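Side-chain contacts in alpha-fucosidase GH29 (Fusarium graminearum, PDB 4PSR), which hydrolyses alpha-L-fucosides as a glycoside hydrolase of family 29, probably releasing core alpha-1,6-linked fucose from the sugar chains of glycoproteins: residues F38-Y43 / E76-G81; D58-H63 / G68-W73; P184-T189 / L195-R200. All coordinates share one frame; numbering follows the deposited sequence. Where two conformers were deposited one is given.

Overall arrangement
All three contacts lie in the alpha-L-fucosidase TIM-barrel region, on the same side of the chain's centre. Interactions 1 and 2, both partly buried, belong to the long excursion between barrel strands 29-33 and 119-125. Interaction 2 is nested within the loop that interaction 1 closes, and the two touch where Phe78 meets Trp73 and His63 and where Tyr43 meets Asp58 and His62. Interaction 3, in series after them, packs lightly against interaction 2 through Pro184 and Glu71. Chemistry follows position: interaction 1 is apolar around a buried phenylalanine; interaction 2 runs from a buried histidine to a salt bridge with an exposed glutamate; interaction 3 is a surface contact built mainly on a side-chain amide, bound water and backbone groups.

Interaction 1: F38-Y43 / E76-G81; sequences FTTAQY and ENFIKG
Thr40 and Ala41 rest against the ring of Phe78, and this small apolar cluster is the whole of the contact between segments 38-43 and 76-81. The methyl CG2 of Thr40 comes to 3.6 Å from Phe78 CD1, with CB of the threonine nearly as close to the same ring atom. Further along the ring, Ala41 CB lies 4.0 Å from Phe78 CZ, so two successive residues line one side of the ring, from CD1 to CZ. Thr40 and Phe78 run past each other in opposite directions, and neither approach is squarely over the face or at the edge.

The threonine is turned so that CG2 stands opposite its own backbone N while OG1 sits beside that N (chi1 -46°); this delivers the methyl to the phenylalanine and lets OG1 bond to the carbonyl of Ala37. A type I turn from Thr39 to Gln42, closed by Gln42 N to Thr39 O at 2.9 Å, carries both contacting residues. Phe78 projects from the short helix 76-80, and Trp73 and Tyr67 meet it in edge-to-face ring pairs, while Val90 touches both it and Thr40.

In the fold, the turn belongs to the loop after barrel strand 29-33, between His34 and the pair Glu46 and Trp47, all of which lie near the bound L-fucose. Phe38, just before the turn, meets the ring of another such neighbour, His126. With only carbon atoms in close touch, the join depends on shape and apolar burial, and the threonine's polar need is met within its own loop.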
loop_
_atom_site.group_PDB
_atom_site.type_symbol
_atom_site.label_atom_id
_atom_site.label_comp_id
_atom_site.label_asym_id
_atom_site.label_seq_id
_atom_site.Cartn_x
_atom_site.Cartn_y
_atom_site.Cartn_z
ATOM N N PHE A 38 13.330 -2.137 18.354
ATOM C CA PHE A 38 13.692 -0.807 17.850
ATOM C C PHE A 38 12.832 0.278 18.475
ATOM O O PHE A 38 13.190 1.458 18.425
ATOM C CB PHE A 38 13.591 -0.739 16.319
ATOM C CG PHE A 38 12.287 -1.267 15.762
ATOM C CD1 PHE A 38 11.116 -0.496 15.808
ATOM C CD2 PHE A 38 12.222 -2.541 15.235
ATOM C CE1 PHE A 38 9.910 -1.011 15.339
ATOM C CE2 PHE A 38 11.006 -3.056 14.745
ATOM C CZ PHE A 38 9.863 -2.283 14.824
ATOM N N THR A 39 11.711 -0.100 19.101
ATOM C CA THR A 39 10.845 0.852 19.770
ATOM C C THR A 39 11.338 1.186 21.199
ATOM O O THR A 39 10.887 2.161 21.798
ATOM C CB THR A 39 9.386 0.303 19.852
ATOM O OG1 THR A 39 8.990 -0.220 18.570
ATOM C CG2 THR A 39 8.408 1.372 20.299
ATOM N N THR A 40 12.200 0.336 21.752
ATOM C CA THR A 40 12.558 0.437 23.168
ATOM C C THR A 40 13.027 1.847 23.579
ATOM O O THR A 40 12.567 2.384 24.594
ATOM C CB THR A 40 13.618 -0.592 23.560
ATOM O OG1 THR A 40 13.279 -1.887 23.034
ATOM C CG2 THR A 40 13.720 -0.695 25.075
ATOM N N ALA A 41 13.888 2.462 22.766
ATOM C CA ALA A 41 14.395 3.801 23.098
ATOM C C ALA A 41 13.332 4.898 22.995
ATOM O O ALA A 41 13.446 5.963 23.602
ATOM C CB ALA A 41 15.554 4.131 22.221
ATOM N N GLN A 42 12.269 4.632 22.238
ATOM C CA GLN A 42 11.207 5.610 22.004
ATOM C C GLN A 42 11.788 6.972 21.626
ATOM O O GLN A 42 11.328 8.012 22.088
ATOM C CB GLN A 42 10.252 5.728 23.218
ATOM C CG GLN A 42 9.573 4.358 23.534
ATOM C CD GLN A 42 8.522 4.384 24.615
ATOM O OE1 GLN A 42 7.542 3.641 24.537
ATOM N NE2 GLN A 42 8.690 5.239 25.602
ATOM N N TYR A 43 12.765 6.941 20.725
ATOM C CA TYR A 43 13.487 8.151 20.322
ATOM C C TYR A 43 13.806 8.150 18.841
ATOM O O TYR A 43 14.240 7.136 18.318
ATOM C CB TYR A 43 14.790 8.297 21.123
ATOM C CG TYR A 43 15.439 9.663 20.949
ATOM C CD1 TYR A 43 14.980 10.745 21.695
ATOM C CD2 TYR A 43 16.450 9.864 20.027
ATOM C CE1 TYR A 43 15.534 11.998 21.545
ATOM C CE2 TYR A 43 17.014 11.115 19.869
ATOM C CZ TYR A 43 16.538 12.166 20.619
ATOM O OH TYR A 43 17.110 13.432 20.466
ATOM N N GLU A 76 22.364 -4.391 21.119
ATOM C CA GLU A 76 21.987 -5.681 21.668
ATOM C C GLU A 76 21.518 -5.580 23.124
ATOM O O GLU A 76 20.734 -6.420 23.590
ATOM C CB GLU A 76 23.130 -6.695 21.528
ATOM C CG GLU A 76 24.392 -6.404 22.340
ATOM C CD GLU A 76 25.389 -5.432 21.700
ATOM O OE1 GLU A 76 25.102 -4.756 20.690
ATOM O OE2 GLU A 76 26.523 -5.334 22.258
ATOM N N ASN A 77 21.954 -4.553 23.858
ATOM C CA ASN A 77 21.475 -4.371 25.232
ATOM C C ASN A 77 19.957 -4.113 25.335
ATOM O O ASN A 77 19.353 -4.382 26.384
ATOM C CB ASN A 77 22.196 -3.209 25.930
ATOM C CG ASN A 77 23.606 -3.545 26.380
ATOM O OD1 ASN A 77 24.141 -4.628 26.128
ATOM N ND2 ASN A 77 24.231 -2.581 27.053
ATOM N N PHE A 78 19.334 -3.512 24.313
ATOM C CA PHE A 78 17.879 -3.330 24.353
ATOM C C PHE A 78 17.145 -4.680 24.334
ATOM O O PHE A 78 16.045 -4.803 24.889
ATOM C CB PHE A 78 17.385 -2.464 23.192
ATOM C CG PHE A 78 17.773 -1.003 23.283
ATOM C CD1 PHE A 78 17.225 -0.164 24.229
ATOM C CD2 PHE A 78 18.662 -0.476 22.373
ATOM C CE1 PHE A 78 17.581 1.193 24.264
ATOM C CE2 PHE A 78 18.998 0.863 22.399
ATOM C CZ PHE A 78 18.470 1.685 23.344
ATOM N N ILE A 79 17.753 -5.672 23.701
ATOM C CA ILE A 79 17.180 -7.009 23.574
ATOM C C ILE A 79 17.510 -7.857 24.804
ATOM O O ILE A 79 16.620 -8.500 25.380
ATOM C CB ILE A 79 17.713 -7.692 22.292
ATOM C CG1 ILE A 79 17.183 -6.928 21.063
ATOM C CG2 ILE A 79 17.329 -9.191 22.252
ATOM C CD1 ILE A 79 17.907 -7.209 19.784
ATOM N N LYS A 80 18.766 -7.830 25.237
ATOM C CA LYS A 80 19.195 -8.670 26.372
ATOM C C LYS A 80 19.008 -8.007 27.735
ATOM O O LYS A 80 19.000 -8.694 28.774
ATOM C CB LYS A 80 20.645 -9.118 26.168
ATOM C CG LYS A 80 20.753 -10.162 25.070
ATOM C CD LYS A 80 22.168 -10.695 24.883
ATOM C CE LYS A 80 22.137 -11.906 23.965
ATOM N NZ LYS A 80 23.500 -12.525 23.843
ATOM N N GLY A 81 18.802 -6.689 27.724
ATOM C CA GLY A 81 18.564 -5.923 28.934
ATOM C C GLY A 81 19.835 -5.360 29.564
ATOM O O GLY A 81 20.896 -6.014 29.615
#

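Interaction 2: D58-H63 / G68-W73; sequences DQRKHH and GPPEEW
Arg60 reaches across to Pro70 and Glu71 where helix 58-66 is followed by a loop that turns tightly beside the helix's last turns, both lying in the excursion between the first two strands of the TIM barrel. From CB the arginine chain runs extended through CG and CD, then bends at the CG-CD bond (chi3 -81°), which turns the guanidinium across the proline. NE bonds to the carbonyl of Glu54. Over one face of the flat group lies Pro70 CG, 3.4 Å from NH1. At the tip, NH1 and NH2 grip one carboxylate oxygen end-on in a salt bridge: Glu71 OE2 is 3.1 Å from NH1, on its syn lone pair, and 2.8 Å from NH2, which meets it from above the carboxylate plane. Both bonds lie close to the guanidinium plane, and NH2 has a second partner in Tyr53 O. The guanidinium is thus held in its rotation by two backbone carbonyls as well as by the glutamate.

About one helical turn on, His63 joins the same loop twice. Its carbonyl O accepts from Gly68 N at 3.0 Å, just beyond the helix end, where Gly68 has positive phi. Its ring lies obliquely against the indole of Trp73, CE1 to CE3 3.6 Å. Tyr48 OH is hydrogen-bonded to ND1 of this histidine, and on the other nitrogen NE2 donates to Trp73 O at 2.7 Å, in the plane of that carbonyl.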
loop_
_atom_site.group_PDB
_atom_site.type_symbol
_atom_site.label_atom_id
_atom_site.label_comp_id
_atom_site.label_asym_id
_atom_site.label_seq_id
_atom_site.Cartn_x
_atom_site.Cartn_y
_atom_site.Cartn_z
ATOM N N ASP A 58 22.426 13.139 16.286
ATOM C CA ASP A 58 21.596 13.425 17.430
ATOM C C ASP A 58 21.258 12.137 18.194
ATOM O O ASP A 58 21.205 12.150 19.415
ATOM C CB ASP A 58 20.325 14.154 17.018
ATOM C CG ASP A 58 19.437 14.456 18.187
ATOM O OD1 ASP A 58 19.722 15.432 18.925
ATOM O OD2 ASP A 58 18.456 13.709 18.397
ATOM N N GLN A 59 21.059 11.042 17.467
ATOM C CA GLN A 59 20.723 9.768 18.109
ATOM C C GLN A 59 21.873 9.235 18.932
ATOM O O GLN A 59 21.661 8.733 20.032
ATOM C CB GLN A 59 20.265 8.735 17.085
ATOM C CG GLN A 59 19.007 9.118 16.327
ATOM C CD GLN A 59 19.275 9.857 15.032
ATOM O OE1 GLN A 59 20.268 10.585 14.901
ATOM N NE2 GLN A 59 18.390 9.664 14.056
ATOM N N ARG A 60 23.096 9.361 18.427
ATOM C CA ARG A 60 24.272 8.975 19.208
ATOM C C ARG A 60 24.419 9.825 20.458
ATOM O O ARG A 60 24.772 9.312 21.507
ATOM C CB ARG A 60 25.558 9.064 18.374
ATOM C CG ARG A 60 26.837 9.010 19.220
ATOM C CD ARG A 60 28.079 9.135 18.343
ATOM N NE ARG A 60 28.409 7.870 17.728
ATOM C CZ ARG A 60 29.201 6.937 18.271
ATOM N NH1 ARG A 60 29.760 7.132 19.463
ATOM N NH2 ARG A 60 29.431 5.801 17.626
ATOM N N LYS A 61 24.163 11.126 20.337
ATOM C CA LYS A 61 24.269 12.041 21.474
ATOM C C LYS A 61 23.273 11.623 22.542
ATOM O O LYS A 61 23.612 11.493 23.725
ATOM C CB LYS A 61 24.030 13.486 21.010
ATOM C CG LYS A 61 25.137 13.997 20.096
ATOM C CD LYS A 61 24.902 15.389 19.547
ATOM C CE LYS A 61 26.073 15.816 18.662
ATOM N NZ LYS A 61 25.879 17.168 18.067
ATOM N N HIS A 62 22.028 11.372 22.122
ATOM C CA HIS A 62 20.984 10.953 23.052
ATOM C C HIS A 62 21.372 9.629 23.712
ATOM O O HIS A 62 21.218 9.462 24.933
ATOM C CB HIS A 62 19.657 10.777 22.302
ATOM C CG HIS A 62 18.583 10.140 23.127
ATOM N ND1 HIS A 62 17.747 10.859 23.958
ATOM C CD2 HIS A 62 18.208 8.840 23.243
ATOM C CE1 HIS A 62 16.918 10.023 24.563
ATOM N NE2 HIS A 62 17.167 8.797 24.133
ATOM N N HIS A 63 21.851 8.689 22.908
ATOM C CA HIS A 63 22.212 7.379 23.421
ATOM C C HIS A 63 23.301 7.489 24.476
ATOM O O HIS A 63 23.252 6.848 25.540
ATOM C CB HIS A 63 22.702 6.467 22.293
ATOM C CG HIS A 63 22.787 5.038 22.695
ATOM N ND1 HIS A 63 21.668 4.235 22.767
ATOM C CD2 HIS A 63 23.822 4.303 23.162
ATOM C CE1 HIS A 63 22.026 3.045 23.218
ATOM N NE2 HIS A 63 23.328 3.057 23.463
ATOM N N GLY A 68 24.884 5.183 27.505
ATOM C CA GLY A 68 26.332 5.135 27.558
ATOM C C GLY A 68 26.835 5.208 26.139
ATOM O O GLY A 68 26.053 5.137 25.203
ATOM N N PRO A 69 28.144 5.353 25.947
ATOM C CA PRO A 69 28.639 5.329 24.569
ATOM C C PRO A 69 28.210 4.050 23.837
ATOM O O PRO A 69 28.229 2.987 24.450
ATOM C CB PRO A 69 30.167 5.406 24.734
ATOM C CG PRO A 69 30.433 5.080 26.153
ATOM C CD PRO A 69 29.226 5.431 26.941
ATOM N N PRO A 70 27.823 4.155 22.553
ATOM C CA PRO A 70 27.271 2.956 21.910
ATOM C C PRO A 70 28.281 1.827 21.758
ATOM O O PRO A 70 27.929 0.663 21.574
ATOM C CB PRO A 70 26.815 3.458 20.541
ATOM C CG PRO A 70 27.447 4.789 20.354
ATOM C CD PRO A 70 27.641 5.358 21.728
ATOM N N GLU A 71 29.575 2.167 21.826
ATOM C CA GLU A 71 30.622 1.145 21.785
ATOM C C GLU A 71 30.668 0.256 23.047
ATOM O O GLU A 71 31.199 -0.867 23.005
ATOM C CB GLU A 71 31.990 1.807 21.558
ATOM C CG GLU A 71 32.123 2.578 20.224
ATOM C CD GLU A 71 31.496 3.980 20.235
ATOM O OE1 GLU A 71 31.066 4.457 21.300
ATOM O OE2 GLU A 71 31.459 4.615 19.161
ATOM N N GLU A 72 30.130 0.764 24.153
ATOM C CA GLU A 72 29.984 0.007 25.401
ATOM C C GLU A 72 28.538 -0.491 25.611
ATOM O O GLU A 72 28.335 -1.614 26.065
ATOM C CB GLU A 72 30.407 0.871 26.601
ATOM C CG GLU A 72 31.846 1.431 26.509
ATOM C CD GLU A 72 32.197 2.361 27.666
ATOM O OE1 GLU A 72 33.379 2.753 27.777
ATOM O OE2 GLU A 72 31.293 2.709 28.457
ATOM N N TRP A 73 27.556 0.347 25.286
ATOM C CA TRP A 73 26.128 0.046 25.490
ATOM C C TRP A 73 25.535 -0.101 24.091
ATOM O O TRP A 73 24.933 0.829 23.546
ATOM C CB TRP A 73 25.463 1.183 26.254
ATOM C CG TRP A 73 24.285 0.828 27.137
ATOM C CD1 TRP A 73 24.290 0.808 28.491
ATOM C CD2 TRP A 73 22.941 0.472 26.738
ATOM N NE1 TRP A 73 23.048 0.488 28.976
ATOM C CE2 TRP A 73 22.199 0.277 27.914
ATOM C CE3 TRP A 73 22.292 0.322 25.498
ATOM C CZ2 TRP A 73 20.850 -0.081 27.903
ATOM C CZ3 TRP A 73 20.932 -0.032 25.495
ATOM C CH2 TRP A 73 20.233 -0.217 26.689
#

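Interaction 3: P184-T189 / L195-R200; sequences PKTNDT and LGQLPR. With NAG (2-acetamido-2-deoxy-beta-D-glucopyranose), chain F.
The backbones of segments 184-189 and 195-200 stay well apart, with Lys185 CA 7.6 Å from Gln197 CA, and a glutamine amide bridges the interval. The chain of Gln197 is extended beyond CG (chi2 -179°), which carries its amide to the facing loop, where it pairs with main-chain groups on both sides of Lys185. NE2 donates to Pro184 O at 3.0 Å in a nearly straight bond (169°), lying in the glutamine's amide plane but well above the plane of the proline carbonyl. OE1 accepts from Thr186 N at 3.0 Å, on a lone pair, and also from a water that donates to Thr186 O as well. Thr186 CG2 packs 3.4 Å from OE1.

These segments flank helix 189-195. Before it, Thr186 OG1 accepts from Asp188 N in an ST turn, and Asp188 holds the N-cap position; in the conformer given, its OD1 bonds to Leu191 N. After it, Gly196 ends the helix in a Schellman motif. Beside the ST turn, Asn187 ND2 is linked covalently to C1 of an N-acetylglucosamine at 1.4 Å. At the other end of the contact, Leu198 CD2 touches Thr189 O at 3.9 Å.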
loop_
_atom_site.group_PDB
_atom_site.type_symbol
_atom_site.label_atom_id
_atom_site.label_comp_id
_atom_site.label_asym_id
_atom_site.label_seq_id
_atom_site.Cartn_x
_atom_site.Cartn_y
_atom_site.Cartn_z
ATOM N N PRO A 184 30.304 -1.257 15.932
ATOM C CA PRO A 184 31.658 -1.816 15.995
ATOM C C PRO A 184 31.709 -3.221 15.411
ATOM O O PRO A 184 30.761 -4.013 15.531
ATOM C CB PRO A 184 31.937 -1.871 17.495
ATOM C CG PRO A 184 31.005 -0.893 18.128
ATOM C CD PRO A 184 29.780 -0.879 17.256
ATOM N N LYS A 185 32.829 -3.563 14.796
ATOM C CA LYS A 185 33.057 -4.925 14.398
ATOM C C LYS A 185 33.147 -5.796 15.622
ATOM O O LYS A 185 33.672 -5.377 16.668
ATOM C CB LYS A 185 34.371 -5.028 13.620
ATOM C CG LYS A 185 34.372 -4.237 12.348
ATOM C CD LYS A 185 33.149 -4.552 11.486
ATOM C CE LYS A 185 33.060 -3.679 10.253
ATOM N NZ LYS A 185 31.743 -3.875 9.593
ATOM N N THR A 186 32.619 -7.012 15.506
ATOM C CA THR A 186 32.675 -7.980 16.589
ATOM C C THR A 186 33.081 -9.363 16.076
ATOM O O THR A 186 32.735 -9.757 14.949
ATOM C CB THR A 186 31.308 -8.097 17.293
ATOM O OG1 THR A 186 31.401 -9.059 18.338
ATOM C CG2 THR A 186 30.213 -8.502 16.319
ATOM N N ASN A 187 33.830 -10.091 16.910
ATOM C CA ASN A 187 34.200 -11.468 16.649
ATOM C C ASN A 187 33.297 -12.493 17.305
ATOM O O ASN A 187 33.481 -13.695 17.144
ATOM C CB ASN A 187 35.639 -11.688 17.104
ATOM C CG ASN A 187 36.640 -11.084 16.147
ATOM O OD1 ASN A 187 36.384 -10.973 14.941
ATOM N ND2 ASN A 187 37.812 -10.716 16.676
ATOM N N ASP A 188 32.306 -12.003 18.051
ATOM C CA ASP A 188 31.229 -12.808 18.639
ATOM C C ASP A 188 30.283 -13.229 17.509
ATOM O O ASP A 188 29.539 -12.386 16.999
ATOM C CB ASP A 188 30.488 -11.948 19.681
ATOM C CG ASP A 188 29.273 -12.643 20.336
ATOM O OD1 ASP A 188 28.678 -13.582 19.766
ATOM O OD2 ASP A 188 28.884 -12.198 21.447
ATOM N N THR A 189 30.288 -14.504 17.129
ATOM C CA THR A 189 29.541 -14.930 15.961
ATOM C C THR A 189 28.036 -14.744 16.155
ATOM O O THR A 189 27.314 -14.497 15.183
ATOM C CB THR A 189 29.855 -16.374 15.576
ATOM O OG1 THR A 189 29.518 -17.241 16.648
ATOM C CG2 THR A 189 31.346 -16.541 15.278
ATOM N N LEU A 195 23.913 -8.069 13.894
ATOM C CA LEU A 195 24.429 -6.838 13.307
ATOM C C LEU A 195 24.784 -6.965 11.816
ATOM O O LEU A 195 25.354 -6.036 11.241
ATOM C CB LEU A 195 25.646 -6.350 14.112
ATOM C CG LEU A 195 25.376 -6.052 15.577
ATOM C CD1 LEU A 195 26.634 -5.665 16.334
ATOM C CD2 LEU A 195 24.365 -4.933 15.718
ATOM N N GLY A 196 24.450 -8.085 11.197
ATOM C CA GLY A 196 24.652 -8.261 9.768
ATOM C C GLY A 196 26.117 -8.329 9.359
ATOM O O GLY A 196 26.461 -7.839 8.276
ATOM N N GLN A 197 26.964 -8.926 10.202
ATOM C CA GLN A 197 28.402 -9.024 9.965
ATOM C C GLN A 197 28.868 -10.428 9.599
ATOM O O GLN A 197 30.060 -10.676 9.568
ATOM C CB GLN A 197 29.157 -8.549 11.208
ATOM C CG GLN A 197 29.023 -7.068 11.479
ATOM C CD GLN A 197 29.801 -6.609 12.694
ATOM O OE1 GLN A 197 30.712 -7.298 13.170
ATOM N NE2 GLN A 197 29.435 -5.452 13.212
ATOM N N LEU A 198 27.957 -11.355 9.344
ATOM C CA LEU A 198 28.365 -12.695 8.934
ATOM C C LEU A 198 28.859 -12.639 7.494
ATOM O O LEU A 198 28.600 -11.669 6.789
ATOM C CB LEU A 198 27.191 -13.680 9.030
ATOM C CG LEU A 198 26.619 -13.929 10.424
ATOM C CD1 LEU A 198 25.305 -14.682 10.311
ATOM C CD2 LEU A 198 27.612 -14.707 11.257
ATOM N N PRO A 199 29.539 -13.694 7.029
ATOM C CA PRO A 199 29.900 -13.715 5.608
ATOM C C PRO A 199 28.673 -13.559 4.722
ATOM O O PRO A 199 27.576 -14.027 5.068
ATOM C CB PRO A 199 30.536 -15.097 5.446
ATOM C CG PRO A 199 31.128 -15.386 6.815
ATOM C CD PRO A 199 30.080 -14.848 7.764
ATOM N N ARG A 200 28.799 -12.922 3.558
ATOM C CA ARG A 200 27.622 -12.617 2.732
ATOM C C ARG A 200 26.874 -13.865 2.259
ATOM O O ARG A 200 25.649 -13.839 2.174
ATOM C CB ARG A 200 27.952 -11.705 1.525
ATOM C CG ARG A 200 26.711 -11.344 0.680
ATOM C CD ARG A 200 26.935 -10.150 -0.251
ATOM N NE ARG A 200 27.259 -8.940 0.501
ATOM C CZ ARG A 200 26.388 -7.984 0.833
ATOM N NH1 ARG A 200 26.798 -6.942 1.547
ATOM N NH2 ARG A 200 25.130 -8.051 0.444
HETATM C C1 NAG F . 38.958 -10.362 15.868
HETATM C C2 NAG F . 39.970 -9.562 16.674
HETATM C C3 NAG F . 41.126 -9.139 15.766
HETATM C C4 NAG F . 41.701 -10.337 15.027
HETATM C C5 NAG F . 40.593 -11.091 14.301
HETATM C C6 NAG F . 41.070 -12.355 13.634
HETATM C C7 NAG F . 39.633 -7.942 18.511
HETATM C C8 NAG F . 38.866 -6.734 18.945
HETATM N N2 NAG F . 39.352 -8.404 17.283
HETATM O O3 NAG F . 42.138 -8.516 16.548
HETATM O O4 NAG F . 42.654 -9.874 14.074
HETATM O O5 NAG F . 39.589 -11.473 15.256
HETATM O O6 NAG F . 41.648 -13.226 14.598
HETATM O O7 NAG F . 40.445 -8.495 19.247
HETATM O O HOH W 1 33.049 -8.470 12.145
#